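Side-chain contacts in citrate synthase (Thermotoga maritima, PDB 2P2W), which probably catalyses the condensation of oxaloacetate with acetyl-CoA and water to give citrate and CoA, a step of the tricarboxylic acid cycle: residues P219-E224 with S281-Y286; V261-V266 with S304-E309; R71-E76 with L126-R131. One frame throughout, in Å; residues are numbered along the deposited sequence.

Contact 1 of 3, residues P219-E224 with S281-Y286; sequences PPMLEE and SKLEEY
Met221 puts its terminal methyl against one branch of Leu283: CE of Met221 lies 3.6 Å from CD2 of Leu283, a distance at which two methyl groups are in full van der Waals contact. The two side chains meet end to end; the nearest CA pair across the segments, Leu222 and Leu283, is 8.8 Å apart. In Met221 the chain runs extended as far as SD, with CG anti to the backbone N (chi1 178°), and turns only at the last torsion, chi3 72°. That bend brings CE, rather than the sulfur, closest to the leucine.

Leu222 supplies the third methyl. Its CD2 is 4.4 Å from Leu283 CD2, a looser approach, and 3.9 Å from Met221 CE, making a compact triangle of carbon atoms. No hydrogen bond crosses between 219-224 and 281-286, and these two segments bury 75 Å² against each other; the contact is apolar, made by three buried side chains. Further apolar neighbours adjoin it: Leu283 also touches Phe248 and Val235, while Leu222 packs on Ile279, Ala280 and Val305. On the far side of 281-286, Lys282 NZ bridges to Glu285 OE1 at 2.8 Å within one helical turn.

This is helix-helix packing of the mainly helical citrate synthase fold. The Met221 side chain lies about 9 Å from that of Asp300, a predicted active-site residue, and about 12 Å from bound citrate.

Contact 2 of 3, residues V261-V266 with S304-E309; sequences VFLKRV and SVLFEE
A purely apolar helix-helix contact, wholly buried, joins helix 258-270 to helix 299-309, the second of which carries the predicted active-site residue Asp300. The evidence is in three side chains, Leu263, Val266 and Leu306, all with CB directed at the opposing segment. No hydrogen bond crosses between 261-266 and 304-309.

Leu306 is the forked member. With CG anti to its backbone N (chi1 177°), it stretches into the interface and divides its methyls between two partners one helical turn apart. CD2 of Leu306 meets CD2 of Leu263 at 4.0 Å, and CD1 of Leu306 meets CG1 of Val266 at 4.2 Å. The two leucine side chains run roughly perpendicular, and one methyl from each makes the approach. In Leu263 the first torsion of -67° sets CG anti to the carbonyl carbon instead, which directs the branch toward Leu306, where CD2 makes the touch. The nearest CA pair, Leu263 and Leu306, is 7.7 Å apart, and the side-chain branches meet between them; 108 Å² is buried.

Leu263 also touches Val299, Tyr302 and Ser303 of helix 299-309, extending the interface about two turns toward the helix start. Around it, helix 163-173 contributes Leu172 against Leu263, helix 275-289 packs Leu276 on Val305, and helix 214-225 meets Ser304 and Val305.

Contact 3 of 3, residues R71-E76 with L126-R131; sequences RELPAE and LAYYYR
Leu73 and Tyr128 lie alongside each other, pointing opposite ways, the leucine from the loop that leads into helix 75-81 and the tyrosine from helix 110-133. This loop-on-helix contact in the helical citrate synthase fold combines one apolar touch with a water bridge.

The apolar part rests on CD1 of Leu73, which stands 3.8 Å from CD2 of Tyr128 and approaches the ring obliquely. The same methyl is 4.3 Å from Tyr128 CE2, so it sits by the CD2-CE2 bond, well away from the hydroxyl. Tyr128 has CG anti to its carbonyl carbon (chi1 -83°), which sends the ring out from the helix across the loop and puts OH within reach of the water that also binds the Leu73 N-H.

Glu72 stands near the hydroxyl end of Tyr128. Its carboxylate plane is turned 56° from that of the ring, and OE1 of Glu72 remains 4.1 Å from OH of Tyr128, too far for a direct bond. The glutamate is folded at chi2 (-60°), bringing the carboxylate back beside its own backbone, where a water fills the interval. Leu78, Leu81, Arg140 and Pro141 also pack against Tyr128, and Arg71 O bonds to Thr124 OG1, a further tie between loop and helix. Pro74, which follows Leu73, occupies the N-cap position of helix 75-81.

Three bonds hold the water: it donates to Glu72 OE1 at 2.6 Å, pairs with Tyr128 OH at 2.8 Å, and accepts the backbone N-H of Leu73, with N 2.9 Å from the water oxygen.

Contact 3 comes first along the chain and closes before the other two begin; contacts 1 and 2 then interleave, their segments alternating in the order 219-224, 261-266, 281-286, 304-309. The centres of contacts 1 and 2 are 13 Å apart, and the two touch: Leu222 meets Val305, Pro219 meets Ser304, and a weak ion pair links Glu284 to Lys264. Helices 214-225, 258-270, 275-289 and 299-309 thus form one packed cluster that carries Asp300, a predicted active-site residue. Contact 3 belongs to a separate region, its centre about 35 Å from that of contact 1 and about 27 Å from that of contact 2, with no touch between them, and lies away from the predicted active-site residues.

Contact 1 of 3, residues P219-E224 with S281-Y286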
loop_
_atom_site.group_PDB
_atom_site.type_symbol
_atom_site.label_atom_id
_atom_site.label_comp_id
_atom_site.label_asym_id
_atom_site.label_seq_id
_atom_site.Cartn_x
_atom_site.Cartn_y
_atom_site.Cartn_z
ATOM N N PRO A 219 -11.198 18.397 -13.698
ATOM C CA PRO A 219 -10.988 19.752 -14.183
ATOM C C PRO A 219 -10.441 19.815 -15.630
ATOM O O PRO A 219 -10.966 20.507 -16.489
ATOM C CB PRO A 219 -10.097 20.457 -13.161
ATOM C CG PRO A 219 -10.444 19.814 -11.824
ATOM C CD PRO A 219 -10.716 18.314 -12.313
ATOM N N PRO A 220 -9.360 19.068 -15.916
ATOM C CA PRO A 220 -8.773 19.062 -17.266
ATOM C C PRO A 220 -9.743 18.495 -18.309
ATOM O O PRO A 220 -9.760 18.921 -19.475
ATOM C CB PRO A 220 -7.536 18.175 -17.107
ATOM C CG PRO A 220 -7.378 17.658 -15.703
ATOM C CD PRO A 220 -8.566 18.233 -15.000
ATOM N N MET A 221 -10.541 17.522 -17.888
ATOM C CA MET A 221 -11.514 16.909 -18.782
ATOM C C MET A 221 -12.595 17.931 -19.107
ATOM O O MET A 221 -13.010 18.068 -20.258
ATOM C CB MET A 221 -12.149 15.684 -18.125
ATOM C CG MET A 221 -13.217 15.027 -18.980
ATOM S SD MET A 221 -14.285 13.938 -18.027
ATOM C CE MET A 221 -15.226 15.123 -17.088
ATOM N N LEU A 222 -13.050 18.646 -18.082
ATOM C CA LEU A 222 -14.076 19.666 -18.269
ATOM C C LEU A 222 -13.569 20.741 -19.229
ATOM O O LEU A 222 -14.304 21.214 -20.097
ATOM C CB LEU A 222 -14.448 20.290 -16.915
ATOM C CG LEU A 222 -15.094 19.325 -15.912
ATOM C CD1 LEU A 222 -15.318 20.024 -14.572
ATOM C CD2 LEU A 222 -16.408 18.807 -16.484
ATOM N N GLU A 223 -12.304 21.123 -19.077
ATOM C CA GLU A 223 -11.717 22.140 -19.939
ATOM C C GLU A 223 -11.547 21.605 -21.357
ATOM O O GLU A 223 -11.689 22.351 -22.335
ATOM C CB GLU A 223 -10.389 22.618 -19.334
ATOM C CG GLU A 223 -10.650 23.573 -18.164
ATOM C CD GLU A 223 -9.512 23.697 -17.159
ATOM O OE1 GLU A 223 -8.547 22.913 -17.224
ATOM O OE2 GLU A 223 -9.612 24.574 -16.276
ATOM N N GLU A 224 -11.275 20.306 -21.468
ATOM C CA GLU A 224 -11.116 19.668 -22.768
ATOM C C GLU A 224 -12.450 19.749 -23.506
ATOM O O GLU A 224 -12.491 19.951 -24.721
ATOM C CB GLU A 224 -10.717 18.200 -22.594
ATOM C CG GLU A 224 -10.230 17.545 -23.870
ATOM C CD GLU A 224 -10.075 16.040 -23.734
ATOM O OE1 GLU A 224 -9.649 15.578 -22.654
ATOM O OE2 GLU A 224 -10.369 15.324 -24.712
ATOM N N SER A 281 -22.258 20.185 -14.870
ATOM C CA SER A 281 -23.700 20.042 -14.729
ATOM C C SER A 281 -24.317 19.619 -16.058
ATOM O O SER A 281 -25.224 18.784 -16.094
ATOM C CB SER A 281 -24.312 21.364 -14.260
ATOM O OG SER A 281 -25.655 21.174 -13.856
ATOM N N LYS A 282 -23.821 20.196 -17.150
ATOM C CA LYS A 282 -24.334 19.867 -18.476
ATOM C C LYS A 282 -23.953 18.436 -18.847
ATOM O O LYS A 282 -24.719 17.727 -19.503
ATOM C CB LYS A 282 -23.769 20.834 -19.516
ATOM C CG LYS A 282 -24.392 20.689 -20.899
ATOM C CD LYS A 282 -25.882 20.990 -20.862
ATOM C CE LYS A 282 -26.452 21.124 -22.262
ATOM N NZ LYS A 282 -27.885 21.509 -22.218
ATOM N N LEU A 283 -22.763 18.019 -18.427
ATOM C CA LEU A 283 -22.287 16.669 -18.708
ATOM C C LEU A 283 -23.222 15.665 -18.029
ATOM O O LEU A 283 -23.604 14.654 -18.621
ATOM C CB LEU A 283 -20.856 16.502 -18.192
ATOM C CG LEU A 283 -20.135 15.181 -18.472
ATOM C CD1 LEU A 283 -20.144 14.878 -19.973
ATOM C CD2 LEU A 283 -18.696 15.288 -17.954
ATOM N N GLU A 284 -23.599 15.955 -16.788
ATOM C CA GLU A 284 -24.505 15.076 -16.060
ATOM C C GLU A 284 -25.857 15.040 -16.762
ATOM O O GLU A 284 -26.443 13.971 -16.944
ATOM C CB GLU A 284 -24.704 15.562 -14.624
ATOM C CG GLU A 284 -25.890 14.902 -13.937
ATOM C CD GLU A 284 -26.107 15.397 -12.527
ATOM O OE1 GLU A 284 -25.200 16.054 -11.976
ATOM O OE2 GLU A 284 -27.189 15.122 -11.965
ATOM N N GLU A 285 -26.349 16.211 -17.150
ATOM C CA GLU A 285 -27.640 16.295 -17.823
ATOM C C GLU A 285 -27.686 15.417 -19.065
ATOM O O GLU A 285 -28.641 14.668 -19.272
ATOM C CB GLU A 285 -27.958 17.736 -18.235
ATOM C CG GLU A 285 -29.358 17.898 -18.826
ATOM C CD GLU A 285 -29.572 19.251 -19.482
ATOM O OE1 GLU A 285 -29.014 19.473 -20.579
ATOM O OE2 GLU A 285 -30.289 20.096 -18.902
ATOM N N TYR A 286 -26.654 15.509 -19.894
ATOM C CA TYR A 286 -26.619 14.733 -21.122
ATOM C C TYR A 286 -26.506 13.230 -20.895
ATOM O O TYR A 286 -27.226 12.441 -21.515
ATOM C CB TYR A 286 -25.467 15.200 -22.016
ATOM C CG TYR A 286 -25.369 14.415 -23.303
ATOM C CD1 TYR A 286 -26.088 14.807 -24.433
ATOM C CD2 TYR A 286 -24.616 13.243 -23.375
ATOM C CE1 TYR A 286 -26.064 14.049 -25.597
ATOM C CE2 TYR A 286 -24.584 12.475 -24.535
ATOM C CZ TYR A 286 -25.312 12.884 -25.642
ATOM O OH TYR A 286 -25.295 12.129 -26.792
#

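Contact 2 of 3, residues V261-V266 with S304-E309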
loop_
_atom_site.group_PDB
_atom_site.type_symbol
_atom_site.label_atom_id
_atom_site.label_comp_id
_atom_site.label_asym_id
_atom_site.label_seq_id
_atom_site.Cartn_x
_atom_site.Cartn_y
_atom_site.Cartn_z
ATOM N N VAL A 261 -24.599 14.471 -5.143
ATOM C CA VAL A 261 -25.815 15.274 -5.118
ATOM C C VAL A 261 -25.666 16.421 -4.122
ATOM O O VAL A 261 -26.004 17.572 -4.425
ATOM C CB VAL A 261 -27.037 14.417 -4.721
ATOM C CG1 VAL A 261 -28.266 15.302 -4.554
ATOM C CG2 VAL A 261 -27.285 13.346 -5.784
ATOM N N PHE A 262 -25.155 16.105 -2.934
ATOM C CA PHE A 262 -24.959 17.111 -1.899
ATOM C C PHE A 262 -24.009 18.205 -2.400
ATOM O O PHE A 262 -24.329 19.393 -2.326
ATOM C CB PHE A 262 -24.397 16.458 -0.622
ATOM C CG PHE A 262 -24.343 17.380 0.567
ATOM C CD1 PHE A 262 -23.433 18.434 0.615
ATOM C CD2 PHE A 262 -25.211 17.199 1.640
ATOM C CE1 PHE A 262 -23.387 19.292 1.712
ATOM C CE2 PHE A 262 -25.176 18.052 2.746
ATOM C CZ PHE A 262 -24.263 19.101 2.783
ATOM N N LEU A 263 -22.849 17.805 -2.915
ATOM C CA LEU A 263 -21.877 18.771 -3.414
ATOM C C LEU A 263 -22.376 19.542 -4.634
ATOM O O LEU A 263 -21.984 20.686 -4.843
ATOM C CB LEU A 263 -20.546 18.082 -3.738
ATOM C CG LEU A 263 -19.804 17.525 -2.516
ATOM C CD1 LEU A 263 -18.513 16.864 -2.962
ATOM C CD2 LEU A 263 -19.512 18.649 -1.528
ATOM N N LYS A 264 -23.228 18.926 -5.447
ATOM C CA LYS A 264 -23.757 19.639 -6.602
ATOM C C LYS A 264 -24.610 20.802 -6.093
ATOM O O LYS A 264 -24.585 21.897 -6.656
ATOM C CB LYS A 264 -24.613 18.725 -7.483
ATOM C CG LYS A 264 -25.053 19.399 -8.775
ATOM C CD LYS A 264 -25.978 18.520 -9.598
ATOM C CE LYS A 264 -26.375 19.228 -10.889
ATOM N NZ LYS A 264 -27.348 18.419 -11.669
ATOM N N ARG A 265 -25.354 20.561 -5.016
ATOM C CA ARG A 265 -26.198 21.600 -4.441
ATOM C C ARG A 265 -25.329 22.710 -3.856
ATOM O O ARG A 265 -25.653 23.893 -3.971
ATOM C CB ARG A 265 -27.108 21.018 -3.354
ATOM C CG ARG A 265 -28.060 22.047 -2.753
ATOM C CD ARG A 265 -29.098 21.423 -1.821
ATOM N NE ARG A 265 -28.494 20.790 -0.652
ATOM C CZ ARG A 265 -28.264 19.485 -0.533
ATOM N NH1 ARG A 265 -28.588 18.653 -1.515
ATOM N NH2 ARG A 265 -27.709 19.013 0.574
ATOM N N VAL A 266 -24.226 22.326 -3.222
ATOM C CA VAL A 266 -23.307 23.299 -2.639
ATOM C C VAL A 266 -22.830 24.259 -3.726
ATOM O O VAL A 266 -22.870 25.481 -3.558
ATOM C CB VAL A 266 -22.085 22.595 -2.020
ATOM C CG1 VAL A 266 -21.021 23.616 -1.653
ATOM C CG2 VAL A 266 -22.516 21.799 -0.792
ATOM N N SER A 304 -14.110 17.850 -6.966
ATOM C CA SER A 304 -13.002 18.491 -7.669
ATOM C C SER A 304 -13.341 19.936 -8.030
ATOM O O SER A 304 -12.509 20.831 -7.875
ATOM C CB SER A 304 -12.636 17.713 -8.941
ATOM O OG SER A 304 -13.678 17.745 -9.899
ATOM N N VAL A 305 -14.562 20.169 -8.506
ATOM C CA VAL A 305 -14.967 21.526 -8.869
ATOM C C VAL A 305 -14.999 22.419 -7.626
ATOM O O VAL A 305 -14.552 23.568 -7.665
ATOM C CB VAL A 305 -16.354 21.533 -9.569
ATOM C CG1 VAL A 305 -16.800 22.970 -9.836
ATOM C CG2 VAL A 305 -16.261 20.777 -10.897
ATOM N N LEU A 306 -15.507 21.892 -6.516
ATOM C CA LEU A 306 -15.551 22.671 -5.284
ATOM C C LEU A 306 -14.140 23.035 -4.822
ATOM O O LEU A 306 -13.867 24.193 -4.500
ATOM C CB LEU A 306 -16.272 21.900 -4.171
ATOM C CG LEU A 306 -16.307 22.608 -2.807
ATOM C CD1 LEU A 306 -17.032 23.939 -2.951
ATOM C CD2 LEU A 306 -17.000 21.735 -1.763
ATOM N N PHE A 307 -13.243 22.050 -4.789
ATOM C CA PHE A 307 -11.873 22.303 -4.353
ATOM C C PHE A 307 -11.212 23.369 -5.220
ATOM O O PHE A 307 -10.464 24.218 -4.723
ATOM C CB PHE A 307 -11.043 21.014 -4.386
ATOM C CG PHE A 307 -11.509 19.964 -3.411
ATOM C CD1 PHE A 307 -12.136 20.326 -2.221
ATOM C CD2 PHE A 307 -11.294 18.615 -3.670
ATOM C CE1 PHE A 307 -12.541 19.356 -1.301
ATOM C CE2 PHE A 307 -11.694 17.641 -2.757
ATOM C CZ PHE A 307 -12.317 18.013 -1.572
ATOM N N GLU A 308 -11.482 23.319 -6.518
ATOM C CA GLU A 308 -10.923 24.303 -7.437
ATOM C C GLU A 308 -11.453 25.690 -7.079
ATOM O O GLU A 308 -10.682 26.641 -6.935
ATOM C CB GLU A 308 -11.311 23.972 -8.883
ATOM C CG GLU A 308 -10.954 25.071 -9.889
ATOM C CD GLU A 308 -9.674 24.790 -10.661
ATOM O OE1 GLU A 308 -8.867 23.945 -10.212
ATOM O OE2 GLU A 308 -9.473 25.427 -11.716
ATOM N N GLU A 309 -12.772 25.803 -6.936
ATOM C CA GLU A 309 -13.384 27.095 -6.623
ATOM C C GLU A 309 -12.957 27.618 -5.247
ATOM O O GLU A 309 -12.995 28.814 -4.982
ATOM C CB GLU A 309 -14.917 26.988 -6.705
ATOM C CG GLU A 309 -15.456 26.659 -8.116
ATOM C CD GLU A 309 -15.005 27.673 -9.158
ATOM O OE1 GLU A 309 -14.833 28.840 -8.827
ATOM O OE2 GLU A 309 -14.875 27.283 -10.320
#

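Contact 3 of 3, residues R71-E76 with L126-R131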
loop_
_atom_site.group_PDB
_atom_site.type_symbol
_atom_site.label_atom_id
_atom_site.label_comp_id
_atom_site.label_asym_id
_atom_site.label_seq_id
_atom_site.Cartn_x
_atom_site.Cartn_y
_atom_site.Cartn_z
ATOM N N ARG A 71 -1.342 18.416 16.182
ATOM C CA ARG A 71 -1.056 18.972 14.858
ATOM C C ARG A 71 0.401 19.245 14.494
ATOM O O ARG A 71 0.697 19.586 13.347
ATOM C CB ARG A 71 -1.846 20.267 14.677
ATOM C CG ARG A 71 -3.342 20.085 14.797
ATOM C CD ARG A 71 -4.060 21.420 14.777
ATOM N NE ARG A 71 -5.496 21.245 14.970
ATOM C CZ ARG A 71 -6.341 22.235 15.226
ATOM N NH1 ARG A 71 -5.893 23.480 15.320
ATOM N NH2 ARG A 71 -7.633 21.975 15.396
ATOM N N GLU A 72 1.312 19.094 15.447
ATOM C CA GLU A 72 2.717 19.391 15.179
ATOM C C GLU A 72 3.523 18.285 14.506
ATOM O O GLU A 72 3.295 17.097 14.738
ATOM C CB GLU A 72 3.435 19.778 16.480
ATOM C CG GLU A 72 2.873 20.993 17.197
ATOM C CD GLU A 72 2.913 22.247 16.345
ATOM O OE1 GLU A 72 3.891 22.428 15.593
ATOM O OE2 GLU A 72 1.965 23.054 16.430
ATOM N N LEU A 73 4.471 18.701 13.671
ATOM C CA LEU A 73 5.378 17.775 13.005
ATOM C C LEU A 73 6.659 17.808 13.832
ATOM O O LEU A 73 7.057 18.870 14.317
ATOM C CB LEU A 73 5.689 18.236 11.577
ATOM C CG LEU A 73 4.719 17.804 10.475
ATOM C CD1 LEU A 73 5.207 18.334 9.133
ATOM C CD2 LEU A 73 4.624 16.286 10.440
ATOM N N PRO A 74 7.304 16.647 14.028
ATOM C CA PRO A 74 8.545 16.602 14.808
ATOM C C PRO A 74 9.585 17.532 14.187
ATOM O O PRO A 74 9.562 17.779 12.981
ATOM C CB PRO A 74 8.951 15.135 14.721
ATOM C CG PRO A 74 7.628 14.433 14.658
ATOM C CD PRO A 74 6.860 15.288 13.670
ATOM N N ALA A 75 10.491 18.050 15.010
ATOM C CA ALA A 75 11.523 18.960 14.527
ATOM C C ALA A 75 12.343 18.361 13.386
ATOM O O ALA A 75 12.738 19.068 12.460
ATOM C CB ALA A 75 12.444 19.356 15.672
ATOM N N GLU A 76 12.595 17.058 13.455
ATOM C CA GLU A 76 13.381 16.383 12.426
ATOM C C GLU A 76 12.658 16.366 11.082
ATOM O O GLU A 76 13.288 16.464 10.028
ATOM C CB GLU A 76 13.698 14.952 12.862
ATOM C CG GLU A 76 12.498 14.027 12.867
ATOM C CD GLU A 76 12.679 12.855 13.809
ATOM O OE1 GLU A 76 13.799 12.687 14.340
ATOM O OE2 GLU A 76 11.700 12.107 14.024
ATOM N N LEU A 126 0.345 18.902 4.593
ATOM C CA LEU A 126 -0.060 19.532 3.341
ATOM C C LEU A 126 0.183 21.036 3.325
ATOM O O LEU A 126 0.735 21.568 2.364
ATOM C CB LEU A 126 -1.541 19.259 3.061
ATOM C CG LEU A 126 -1.970 17.792 2.976
ATOM C CD1 LEU A 126 -3.439 17.712 2.577
ATOM C CD2 LEU A 126 -1.103 17.058 1.960
ATOM N N ALA A 127 -0.235 21.724 4.384
ATOM C CA ALA A 127 -0.064 23.169 4.451
ATOM C C ALA A 127 1.411 23.565 4.443
ATOM O O ALA A 127 1.812 24.472 3.710
ATOM C CB ALA A 127 -0.758 23.721 5.690
ATOM N N TYR A 128 2.219 22.883 5.250
ATOM C CA TYR A 128 3.647 23.177 5.310
ATOM C C TYR A 128 4.326 23.001 3.961
ATOM O O TYR A 128 5.148 23.830 3.563
ATOM C CB TYR A 128 4.343 22.268 6.323
ATOM C CG TYR A 128 4.262 22.721 7.770
ATOM C CD1 TYR A 128 3.386 23.730 8.171
ATOM C CD2 TYR A 128 5.056 22.116 8.740
ATOM C CE1 TYR A 128 3.305 24.123 9.516
ATOM C CE2 TYR A 128 4.983 22.494 10.075
ATOM C CZ TYR A 128 4.108 23.496 10.458
ATOM O OH TYR A 128 4.040 23.850 11.785
ATOM N N TYR A 129 4.002 21.918 3.259
ATOM C CA TYR A 129 4.629 21.682 1.966
ATOM C C TYR A 129 4.170 22.723 0.953
ATOM O O TYR A 129 4.939 23.145 0.093
ATOM C CB TYR A 129 4.325 20.271 1.452
ATOM C CG TYR A 129 5.088 19.945 0.190
ATOM C CD1 TYR A 129 6.426 19.537 0.248
ATOM C CD2 TYR A 129 4.511 20.131 -1.061
ATOM C CE1 TYR A 129 7.168 19.333 -0.918
ATOM C CE2 TYR A 129 5.242 19.926 -2.230
ATOM C CZ TYR A 129 6.567 19.531 -2.153
ATOM O OH TYR A 129 7.282 19.339 -3.314
ATOM N N TYR A 130 2.915 23.135 1.065
ATOM C CA TYR A 130 2.365 24.145 0.176
ATOM C C TYR A 130 3.143 25.454 0.337
ATOM O O TYR A 130 3.625 26.027 -0.647
ATOM C CB TYR A 130 0.894 24.374 0.507
ATOM C CG TYR A 130 0.234 25.450 -0.318
ATOM C CD1 TYR A 130 0.048 25.288 -1.692
ATOM C CD2 TYR A 130 -0.219 26.628 0.276
ATOM C CE1 TYR A 130 -0.577 26.274 -2.453
ATOM C CE2 TYR A 130 -0.846 27.617 -0.475
ATOM C CZ TYR A 130 -1.021 27.433 -1.838
ATOM O OH TYR A 130 -1.638 28.412 -2.582
ATOM N N ARG A 131 3.262 25.918 1.581
ATOM C CA ARG A 131 3.977 27.157 1.882
ATOM C C ARG A 131 5.433 27.050 1.441
ATOM O O ARG A 131 5.971 27.955 0.799
ATOM C CB ARG A 131 3.925 27.449 3.385
ATOM C CG ARG A 131 2.521 27.534 3.959
ATOM C CD ARG A 131 1.785 28.786 3.494
ATOM N NE ARG A 131 2.383 30.008 4.026
ATOM C CZ ARG A 131 1.849 31.219 3.889
ATOM N NH1 ARG A 131 0.701 31.371 3.240
ATOM N NH2 ARG A 131 2.461 32.280 4.399
HETATM O O HOH W 1 4.653 21.593 13.307
#